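Local coordinates for dual specificity protein phosphatase 14 (Homo sapiens, PDB 2WGP) that removes phosphate from tyrosine, serine and threonine residues of proteins, inactivating the MAP kinases ERK, JNK and p38 and dampening T-cell receptor signalling through TAB1, at residues S168-V173 / V180-E185. Residues are numbered along the deposited sequence; the frame is centred on the assembly and turned at random.
Sequences STVKMV and VPDVYE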
ATOM      1  N   SER A 168      16.414  -8.238  20.895  1.00 29.31           N
ATOM      2  CA  SER A 168      16.645  -8.759  19.572  1.00 29.11           C
ATOM      3  C   SER A 168      18.130  -8.664  19.173  1.00 27.41           C
ATOM      4  O   SER A 168      18.853  -7.774  19.607  1.00 27.66           O
ATOM      5  CB  SER A 168      15.688  -8.091  18.557  1.00 29.72           C
ATOM      6  OG  SER A 168      16.009  -6.740  18.307  1.00 33.29           O
ATOM      7  N   THR A 169      18.577  -9.623  18.358  1.00 25.91           N
ATOM      8  CA  THR A 169      19.957  -9.683  17.888  1.00 24.14           C
ATOM      9  C   THR A 169      20.095  -9.513  16.373  1.00 23.30           C
ATOM     10  O   THR A 169      21.222  -9.550  15.833  1.00 21.71           O
ATOM     11  CB  THR A 169      20.626 -10.994  18.368  1.00 23.99           C
ATOM     12  OG1 THR A 169      19.898 -12.123  17.872  1.00 24.48           O
ATOM     13  CG2 THR A 169      20.646 -11.031  19.907  1.00 21.99           C
ATOM     14  N   VAL A 170      18.949  -9.323  15.705  1.00 23.72           N
ATOM     15  CA  VAL A 170      18.871  -8.964  14.285  1.00 24.10           C
ATOM     16  C   VAL A 170      17.820  -7.861  14.148  1.00 24.49           C
ATOM     17  O   VAL A 170      16.768  -7.916  14.786  1.00 24.77           O
ATOM     18  CB  VAL A 170      18.440 -10.174  13.412  1.00 24.35           C
ATOM     19  CG1 VAL A 170      18.338  -9.786  11.924  1.00 24.16           C
ATOM     20  CG2 VAL A 170      19.411 -11.343  13.612  1.00 24.76           C
ATOM     21  N   LYS A 171      18.121  -6.877  13.314  1.00 24.30           N
ATOM     22  CA  LYS A 171      17.266  -5.733  13.040  1.00 25.13           C
ATOM     23  C   LYS A 171      16.986  -5.679  11.545  1.00 23.52           C
ATOM     24  O   LYS A 171      17.844  -6.027  10.737  1.00 22.35           O
ATOM     25  CB  LYS A 171      17.992  -4.441  13.399  1.00 26.15           C
ATOM     26  CG  LYS A 171      17.318  -3.628  14.466  1.00 31.42           C
ATOM     27  CD  LYS A 171      18.309  -2.730  15.232  1.00 36.41           C
ATOM     28  CE  LYS A 171      18.688  -1.450  14.463  1.00 38.84           C
ATOM     29  NZ  LYS A 171      18.773  -0.291  15.416  1.00 39.77           N
ATOM     30  N   MET A 172      15.803  -5.197  11.192  1.00 23.74           N
ATOM     31  CA  MET A 172      15.475  -4.922   9.790  1.00 23.00           C
ATOM     32  C   MET A 172      16.031  -3.535   9.457  1.00 22.53           C
ATOM     33  O   MET A 172      15.842  -2.572  10.206  1.00 21.25           O
ATOM     34  CB  MET A 172      13.966  -5.008   9.562  1.00 23.23           C
ATOM     35  CG  MET A 172      13.363  -6.359   9.959  1.00 24.01           C
ATOM     36  SD  MET A 172      13.935  -7.790   9.019  1.00 24.39           S
ATOM     37  CE  MET A 172      13.304  -7.457   7.405  1.00 25.39           C
ATOM     38  N   VAL A 173      16.743  -3.467   8.341  1.00 22.50           N
ATOM     39  CA  VAL A 173      17.397  -2.250   7.896  1.00 22.89           C
ATOM     40  C   VAL A 173      17.046  -1.986   6.431  1.00 23.36           C
ATOM     41  O   VAL A 173      16.842  -2.918   5.648  1.00 22.45           O
ATOM     42  CB  VAL A 173      18.931  -2.309   8.105  1.00 23.71           C
ATOM     43  CG1 VAL A 173      19.275  -2.470   9.639  1.00 22.82           C
ATOM     44  CG2 VAL A 173      19.574  -3.400   7.239  1.00 22.36           C
ATOM     45  N   VAL A 180      15.686  -5.358   4.723  1.00 23.19           N
ATOM     46  CA  VAL A 180      16.135  -6.734   4.930  1.00 22.72           C
ATOM     47  C   VAL A 180      16.687  -6.859   6.341  1.00 23.02           C
ATOM     48  O   VAL A 180      17.115  -5.845   6.921  1.00 23.60           O
ATOM     49  CB  VAL A 180      17.254  -7.121   3.899  1.00 23.65           C
ATOM     50  CG1 VAL A 180      16.686  -7.163   2.481  1.00 23.77           C
ATOM     51  CG2 VAL A 180      18.489  -6.126   4.000  1.00 21.89           C
ATOM     52  N   PRO A 181      16.743  -8.091   6.880  1.00 22.66           N
ATOM     53  CA  PRO A 181      17.515  -8.228   8.105  1.00 23.03           C
ATOM     54  C   PRO A 181      18.968  -7.771   7.900  1.00 23.32           C
ATOM     55  O   PRO A 181      19.574  -7.995   6.829  1.00 22.90           O
ATOM     56  CB  PRO A 181      17.451  -9.728   8.409  1.00 23.17           C
ATOM     57  CG  PRO A 181      17.217 -10.367   7.049  1.00 23.57           C
ATOM     58  CD  PRO A 181      16.326  -9.397   6.333  1.00 22.55           C
ATOM     59  N   ASP A 182      19.536  -7.169   8.939  1.00 23.49           N
ATOM     60  CA  ASP A 182      20.928  -6.698   8.863  1.00 23.79           C
ATOM     61  C   ASP A 182      21.943  -7.754   8.406  1.00 23.94           C
ATOM     62  O   ASP A 182      22.918  -7.404   7.738  1.00 22.81           O
ATOM     63  CB  ASP A 182      21.392  -5.967  10.142  1.00 24.65           C
ATOM     64  CG  ASP A 182      21.141  -6.733  11.440  1.00 26.67           C
ATOM     65  OD1 ASP A 182      21.068  -7.974  11.465  1.00 29.21           O
ATOM     66  OD2 ASP A 182      21.069  -6.055  12.485  1.00 32.62           O
ATOM     67  N   VAL A 183      21.710  -9.030   8.740  1.00 23.76           N
ATOM     68  CA  VAL A 183      22.606 -10.107   8.303  1.00 23.80           C
ATOM     69  C   VAL A 183      22.746 -10.196   6.774  1.00 23.13           C
ATOM     70  O   VAL A 183      23.835 -10.475   6.272  1.00 22.54           O
ATOM     71  CB  VAL A 183      22.232 -11.500   8.896  1.00 24.13           C
ATOM     72  CG1 VAL A 183      22.547 -11.546  10.430  1.00 24.28           C
ATOM     73  CG2 VAL A 183      20.782 -11.865   8.623  1.00 23.15           C
ATOM     74  N   TYR A 184      21.678  -9.915   6.046  1.00 22.93           N
ATOM     75  CA  TYR A 184      21.719  -9.935   4.578  1.00 23.89           C
ATOM     76  C   TYR A 184      22.532  -8.758   4.046  1.00 24.88           C
ATOM     77  O   TYR A 184      23.258  -8.889   3.067  1.00 25.16           O
ATOM     78  CB  TYR A 184      20.322  -9.878   3.975  1.00 23.33           C
ATOM     79  CG  TYR A 184      19.480 -11.141   4.112  1.00 22.47           C
ATOM     80  CD1 TYR A 184      19.947 -12.278   4.788  1.00 21.75           C
ATOM     81  CD2 TYR A 184      18.193 -11.184   3.569  1.00 23.67           C
ATOM     82  CE1 TYR A 184      19.159 -13.400   4.919  1.00 22.16           C
ATOM     83  CE2 TYR A 184      17.403 -12.281   3.690  1.00 21.72           C
ATOM     84  CZ  TYR A 184      17.880 -13.404   4.374  1.00 21.31           C
ATOM     85  OH  TYR A 184      17.097 -14.534   4.490  1.00 22.22           O
ATOM     86  N   GLU A 185      22.391  -7.601   4.684  1.00 26.46           N
ATOM     87  CA  GLU A 185      23.172  -6.426   4.276  1.00 26.98           C
ATOM     88  C   GLU A 185      24.659  -6.711   4.529  1.00 27.35           C
ATOM     89  O   GLU A 185      25.503  -6.437   3.676  1.00 28.48           O
ATOM     90  CB  GLU A 185      22.691  -5.197   5.044  1.00 27.18           C
ATOM     91  CG  GLU A 185      23.037  -3.878   4.402  1.00 31.24           C
ATOM     92  CD  GLU A 185      24.418  -3.391   4.773  1.00 35.43           C
ATOM     93  OE1 GLU A 185      24.931  -3.865   5.811  1.00 38.64           O
ATOM     94  OE2 GLU A 185      24.975  -2.517   4.055  1.00 37.04           O
TER
HETATM   95  O   HOH W   1      22.451  -9.320  13.363  1.00 27.82           O
HETATM   96  O   HOH W   2      21.651  -6.302  14.964  1.00 39.39           O
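Val173 and Val180 form an antiparallel hydrogen-bonded pair, Val173 N donating to Val180 O at 2.8 Å and Val180 N to Val173 O at 2.9 Å, while Met172 faces Pro181 as the adjoining non-hydrogen-bonded pair. At that position proline's lack of an N-H costs the pairing nothing, and one residue on Asp182 N bonds Lys171 O at 2.7 Å, nearly in line with the C=O bond. The arrangement illustrates how a C-terminal β-hairpin, strands 172-175 and 178-181, can run straight into a helix, with Pro181 as N-cap of helix 182-188. Asp182, its CG between backbone N and carbonyl carbon (chi1 51°), turns its carboxylate back to the loop, where Lys171 N meets Asp182 OD2 at 3.2 Å from above the carboxylate plane. Two waters link Asp182 OD1 and OD2 to Thr169 O, the second only weakly at that carbonyl. An alanine in place of Asp182 would probably leave Lys171 N without this acceptor and the two waters without their carboxylate anchor. Val170 CG1 lies 3.6 Å from Pro181 CB, beside Asp182 OD1. The Met172 chain folds back on itself (chi2 -64°, chi3 -66°), which lays SD and CE against the proline, Met172 CE 3.7 Å from Pro181 CD; both residues also touch helix 151-165, through Ile158 and Trp154.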